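Local coordinates for putative heme binding protein (Tannerella forsythia, PDB 6EU8) that probably binds heme as an HmuY-like family member, but with properties that differ from those of Porphyromonas gingivalis HmuY, at residues I71-R75 with F76-T80; A121-K125 with S126-V130. One frame throughout, in Å; residues are numbered along the deposited sequence.

Both interactions are local contacts within the HmuY-like part of the chain, and both tie neighbouring elements of an antiparallel fold. Interaction 1 comes first along the chain. It is the hairpin of strands 71-74 and 77-80, which lies at one side of a four-stranded sheet, close to the centre of the molecule. Interaction 2 follows, where helix 120-124 runs into strand 127-136 of the larger, ten-stranded sheet, its centre about 24 Å from the centre of the chain. The two contact centres are about 23 Å apart, and their nearest atoms about 8 Å, without touching. One hairpin sits in the buried middle, while the other contact ends a helix at the surface where the chain enters the larger sheet.

Interaction 1: residues I71-R75 with F76-T80; sequences IAIHR and FDIRT
His74 and Asp77 meet side by side at the closed end of a tight hairpin. His74 ND1 donates to Asp77 OD2 at 2.8 Å. Asp77 OD2 accepts through its anti lone pair, the one away from the other carboxylate oxygen. The acceptor sits at the ring edge, almost in the ring plane, and the carboxylate is turned only 14° from it. His74 CG lies anti to the backbone N (chi1 159°), which sets the ring alongside Asp77. His74 NE2 bonds to Tyr22 O, so both nitrogens are held and the ring rotation is fixed.

The tightly packed part is the paired strands. Ala72 N bonds to Arg79 O at 3.0 Å and Arg79 N to Ala72 O at 2.9 Å. Beside this pair, Ala72 CB touches Arg79 CG at 3.8 Å. The Arg79 guanidinium reaches Glu62 in a salt bridge, while its NE also bonds to Thr80 O. On the other face, Ile73 CG1 meets Ile78 CD1 at 3.9 Å, and Ile73 continues onto Val187 and Phe189.

The turn is looser: its partly exposed side chains leave the hairpin and find partners outside it. Arg75 CG lies over one face of the His74 ring, toward its rim. The arginine tip bonds to Thr20 O and a malonate ion, probably from the crystallisation liquor. The Phe76 ring meets Trp143 edge-to-face. Arg75 O is buried with no partner in the model. His74 N to Asp77 O (3.0 Å) and Asp77 N to His74 O (2.8 Å) close a type II' beta turn, characteristic of a two-residue beta hairpin.

Interaction 2: residues A121-K125 with S126-V130; sequences ADMMK and SKFTV
Ser126 N bonds to Met123 O at 2.8 Å, and Lys127 N to Asp122 O at 2.9 Å, in a Schellman motif that ends helix 120-124 and sends the chain into strand 127-136. Ser126 is the C-prime residue, with positive phi (52°). Beyond the motif, Ser126 and Phe128 make backbone bonds to Asn49 and Met47. These join the strand to the neighbouring strand 44-48 and the turn after it.

Among the side chains, Met123 makes a Met-aromatic contact with Phe128. The two lie side by side, pointing the same way. Met123 SD lies 5.3 Å from the centroid of the Phe128 ring, approached obliquely. Its nearest ring atom is Phe128 CD2, 4.1 Å from Met123 SD. The thioether gets there because the methionine chain bends at chi2 (56°) and again at chi3. Met123 CE also comes near Ser126 CA.

The charged side chains of Asp122 and Lys127 cross obliquely, and Lys127 CE is 4.0 Å from Asp122 OD1. Asp122 OD1 and Lys127 NZ are 4.8 Å apart and make no salt bridge; any attraction is probably modest. Asp122 is also held through its backbone N, which bonds to Asn119 OD1.

A water bridges the turn. It donates to Met124 O at 3.0 Å and is hydrogen-bonded to Ser126 OG at 2.9 Å.

Interaction 1: residues I71-R75 with F76-T80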
loop_
_atom_site.group_PDB
_atom_site.type_symbol
_atom_site.label_atom_id
_atom_site.label_comp_id
_atom_site.label_asym_id
_atom_site.label_seq_id
_atom_site.Cartn_x
_atom_site.Cartn_y
_atom_site.Cartn_z
ATOM N N ILE A 71 -0.987 7.067 -3.209
ATOM C CA ILE A 71 -0.867 5.819 -2.424
ATOM C C ILE A 71 0.461 5.133 -2.746
ATOM O O ILE A 71 1.078 5.400 -3.767
ATOM C CB ILE A 71 -2.055 4.830 -2.641
ATOM C CG1 ILE A 71 -2.107 4.282 -4.058
ATOM C CG2 ILE A 71 -3.399 5.477 -2.254
ATOM C CD1 ILE A 71 -3.072 3.113 -4.202
ATOM N N ALA A 72 0.938 4.277 -1.830
ATOM C CA ALA A 72 2.149 3.464 -2.030
ATOM C C ALA A 72 1.941 2.057 -1.497
ATOM O O ALA A 72 1.212 1.857 -0.522
ATOM C CB ALA A 72 3.351 4.103 -1.382
ATOM N N ILE A 73 2.587 1.101 -2.172
ATOM C CA ILE A 73 2.347 -0.322 -1.964
ATOM C C ILE A 73 3.700 -1.035 -1.715
ATOM O O ILE A 73 4.669 -0.853 -2.465
ATOM C CB ILE A 73 1.598 -0.941 -3.181
ATOM C CG1 ILE A 73 0.285 -0.168 -3.474
ATOM C CG2 ILE A 73 1.310 -2.440 -2.947
ATOM C CD1 ILE A 73 -0.472 -0.711 -4.673
ATOM N N HIS A 74 3.740 -1.853 -0.642
ATOM C CA HIS A 74 4.866 -2.729 -0.299
ATOM C C HIS A 74 4.256 -4.084 0.014
ATOM O O HIS A 74 3.547 -4.200 0.979
ATOM C CB HIS A 74 5.621 -2.211 0.927
ATOM C CG HIS A 74 6.458 -3.258 1.637
ATOM N ND1 HIS A 74 5.953 -4.082 2.621
ATOM C CD2 HIS A 74 7.771 -3.580 1.517
ATOM C CE1 HIS A 74 6.905 -4.880 3.058
ATOM N NE2 HIS A 74 8.015 -4.592 2.408
ATOM N N ARG A 75 4.549 -5.126 -0.794
ATOM C CA ARG A 75 3.835 -6.395 -0.640
ATOM C C ARG A 75 2.317 -6.129 -0.557
ATOM O O ARG A 75 1.812 -5.550 -1.515
ATOM C CB ARG A 75 4.386 -7.178 0.550
ATOM C CG ARG A 75 5.862 -7.578 0.443
ATOM C CD ARG A 75 6.177 -8.735 -0.539
ATOM N NE ARG A 75 5.329 -9.902 -0.304
ATOM C CZ ARG A 75 5.371 -11.043 -1.017
ATOM N NH1 ARG A 75 6.199 -11.172 -2.030
ATOM N NH2 ARG A 75 4.535 -12.029 -0.729
ATOM N N PHE A 76 1.605 -6.529 0.505
ATOM C CA PHE A 76 0.156 -6.226 0.613
ATOM C C PHE A 76 -0.124 -5.049 1.548
ATOM O O PHE A 76 -1.299 -4.742 1.848
ATOM C CB PHE A 76 -0.658 -7.473 0.999
ATOM C CG PHE A 76 -0.621 -8.611 -0.013
ATOM C CD1 PHE A 76 -0.395 -8.406 -1.379
ATOM C CD2 PHE A 76 -0.812 -9.917 0.439
ATOM C CE1 PHE A 76 -0.391 -9.463 -2.275
ATOM C CE2 PHE A 76 -0.794 -10.987 -0.476
ATOM C CZ PHE A 76 -0.589 -10.755 -1.797
ATOM N N ASP A 77 0.946 -4.406 2.018
ATOM C CA ASP A 77 0.828 -3.166 2.833
ATOM C C ASP A 77 0.542 -1.966 1.922
ATOM O O ASP A 77 1.205 -1.770 0.898
ATOM C CB ASP A 77 2.134 -2.891 3.560
ATOM C CG ASP A 77 2.602 -4.046 4.401
ATOM O OD1 ASP A 77 1.884 -4.418 5.348
ATOM O OD2 ASP A 77 3.712 -4.576 4.154
ATOM N N ILE A 78 -0.440 -1.153 2.318
ATOM C CA ILE A 78 -0.872 0.031 1.538
ATOM C C ILE A 78 -0.803 1.236 2.460
ATOM O O ILE A 78 -1.339 1.184 3.599
ATOM C CB ILE A 78 -2.334 -0.055 1.039
ATOM C CG1 ILE A 78 -2.667 -1.436 0.500
ATOM C CG2 ILE A 78 -2.601 1.028 -0.009
ATOM C CD1 ILE A 78 -1.940 -1.792 -0.730
ATOM N N ARG A 79 -0.112 2.294 2.018
ATOM C CA ARG A 79 -0.135 3.578 2.738
ATOM C C ARG A 79 -0.600 4.692 1.805
ATOM O O ARG A 79 -0.728 4.512 0.600
ATOM C CB ARG A 79 1.224 3.932 3.337
ATOM C CG ARG A 79 2.286 4.272 2.307
ATOM C CD ARG A 79 3.512 4.917 2.906
ATOM N NE ARG A 79 3.227 6.284 3.348
ATOM C CZ ARG A 79 4.144 7.229 3.525
ATOM N NH1 ARG A 79 5.437 6.996 3.312
ATOM N NH2 ARG A 79 3.725 8.455 3.911
ATOM N N THR A 80 -0.814 5.866 2.412
ATOM C CA THR A 80 -1.179 7.082 1.686
ATOM C C THR A 80 -0.103 8.153 1.876
ATOM O O THR A 80 0.792 8.010 2.711
ATOM C CB THR A 80 -2.542 7.627 2.187
ATOM O OG1 THR A 80 -2.420 8.154 3.519
ATOM C CG2 THR A 80 -3.619 6.559 2.126
#

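Interaction 2: residues A121-K125 with S126-V130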
loop_
_atom_site.group_PDB
_atom_site.type_symbol
_atom_site.label_atom_id
_atom_site.label_comp_id
_atom_site.label_asym_id
_atom_site.label_seq_id
_atom_site.Cartn_x
_atom_site.Cartn_y
_atom_site.Cartn_z
ATOM N N ALA A 121 16.308 -19.915 4.589
ATOM C CA ALA A 121 17.600 -20.267 5.234
ATOM C C ALA A 121 17.844 -19.406 6.476
ATOM O O ALA A 121 18.171 -19.920 7.547
ATOM C CB ALA A 121 18.768 -20.151 4.263
ATOM N N ASP A 122 17.616 -18.094 6.349
ATOM C CA ASP A 122 17.707 -17.208 7.512
ATOM C C ASP A 122 16.615 -17.444 8.556
ATOM O O ASP A 122 16.894 -17.411 9.752
ATOM C CB ASP A 122 17.734 -15.727 7.072
ATOM C CG ASP A 122 19.037 -15.348 6.360
ATOM O OD1 ASP A 122 20.040 -16.092 6.457
ATOM O OD2 ASP A 122 19.061 -14.297 5.687
ATOM N N MET A 123 15.390 -17.729 8.109
ATOM C CA MET A 123 14.289 -17.994 9.028
ATOM C C MET A 123 14.573 -19.213 9.922
ATOM O O MET A 123 14.299 -19.182 11.124
ATOM C CB MET A 123 12.992 -18.203 8.254
ATOM C CG MET A 123 11.758 -18.115 9.097
ATOM S SD MET A 123 11.573 -16.551 10.041
ATOM C CE MET A 123 11.974 -17.053 11.711
ATOM N N MET A 124 15.163 -20.247 9.337
ATOM C CA MET A 124 15.543 -21.444 10.119
ATOM C C MET A 124 16.654 -21.183 11.130
ATOM O O MET A 124 16.806 -21.967 12.076
ATOM C CB MET A 124 15.926 -22.612 9.182
ATOM C CG MET A 124 14.783 -23.075 8.298
ATOM S SD MET A 124 13.272 -23.586 9.145
ATOM C CE MET A 124 13.838 -25.070 10.010
ATOM N N LYS A 125 17.410 -20.089 10.944
ATOM C CA LYS A 125 18.329 -19.549 11.943
ATOM C C LYS A 125 17.708 -18.458 12.843
ATOM O O LYS A 125 18.448 -17.726 13.527
ATOM C CB LYS A 125 19.562 -18.950 11.248
ATOM C CG LYS A 125 20.351 -19.882 10.343
ATOM C CD LYS A 125 21.472 -19.088 9.677
ATOM C CE LYS A 125 22.446 -19.987 8.934
ATOM N NZ LYS A 125 23.303 -20.787 9.853
ATOM N N SER A 126 16.371 -18.381 12.863
ATOM C CA SER A 126 15.593 -17.392 13.588
ATOM C C SER A 126 16.036 -15.948 13.287
ATOM O O SER A 126 16.174 -15.145 14.210
ATOM C CB SER A 126 15.602 -17.683 15.083
ATOM O OG SER A 126 15.119 -19.011 15.308
ATOM N N LYS A 127 16.226 -15.656 12.006
ATOM C CA LYS A 127 16.733 -14.348 11.554
ATOM C C LYS A 127 15.884 -13.787 10.423
ATOM O O LYS A 127 15.569 -14.469 9.441
ATOM C CB LYS A 127 18.180 -14.460 11.098
ATOM C CG LYS A 127 18.782 -13.159 10.582
ATOM C CD LYS A 127 20.291 -13.128 10.743
ATOM C CE LYS A 127 20.958 -14.130 9.848
ATOM N NZ LYS A 127 22.431 -13.932 9.952
ATOM N N PHE A 128 15.561 -12.488 10.531
ATOM C CA PHE A 128 14.835 -11.783 9.459
ATOM C C PHE A 128 15.044 -10.268 9.666
ATOM O O PHE A 128 15.531 -9.877 10.724
ATOM C CB PHE A 128 13.348 -12.122 9.428
ATOM C CG PHE A 128 12.621 -11.874 10.724
ATOM C CD1 PHE A 128 12.097 -10.616 11.034
ATOM C CD2 PHE A 128 12.437 -12.918 11.663
ATOM C CE1 PHE A 128 11.464 -10.392 12.250
ATOM C CE2 PHE A 128 11.786 -12.685 12.867
ATOM C CZ PHE A 128 11.284 -11.430 13.163
ATOM N N THR A 129 14.733 -9.475 8.641
ATOM C CA THR A 129 15.010 -8.007 8.685
ATOM C C THR A 129 13.713 -7.205 8.598
ATOM O O THR A 129 12.861 -7.468 7.743
ATOM C CB THR A 129 15.947 -7.614 7.543
ATOM O OG1 THR A 129 17.080 -8.507 7.544
ATOM C CG2 THR A 129 16.494 -6.160 7.712
ATOM N N VAL A 130 13.585 -6.206 9.468
ATOM C CA VAL A 130 12.408 -5.296 9.512
ATOM C C VAL A 130 12.806 -3.820 9.339
ATOM O O VAL A 130 13.910 -3.410 9.652
ATOM C CB VAL A 130 11.614 -5.448 10.809
ATOM C CG1 VAL A 130 10.952 -6.837 10.874
ATOM C CG2 VAL A 130 12.482 -5.251 12.042
HETATM O O HOH W 1 17.114 -21.056 14.949
#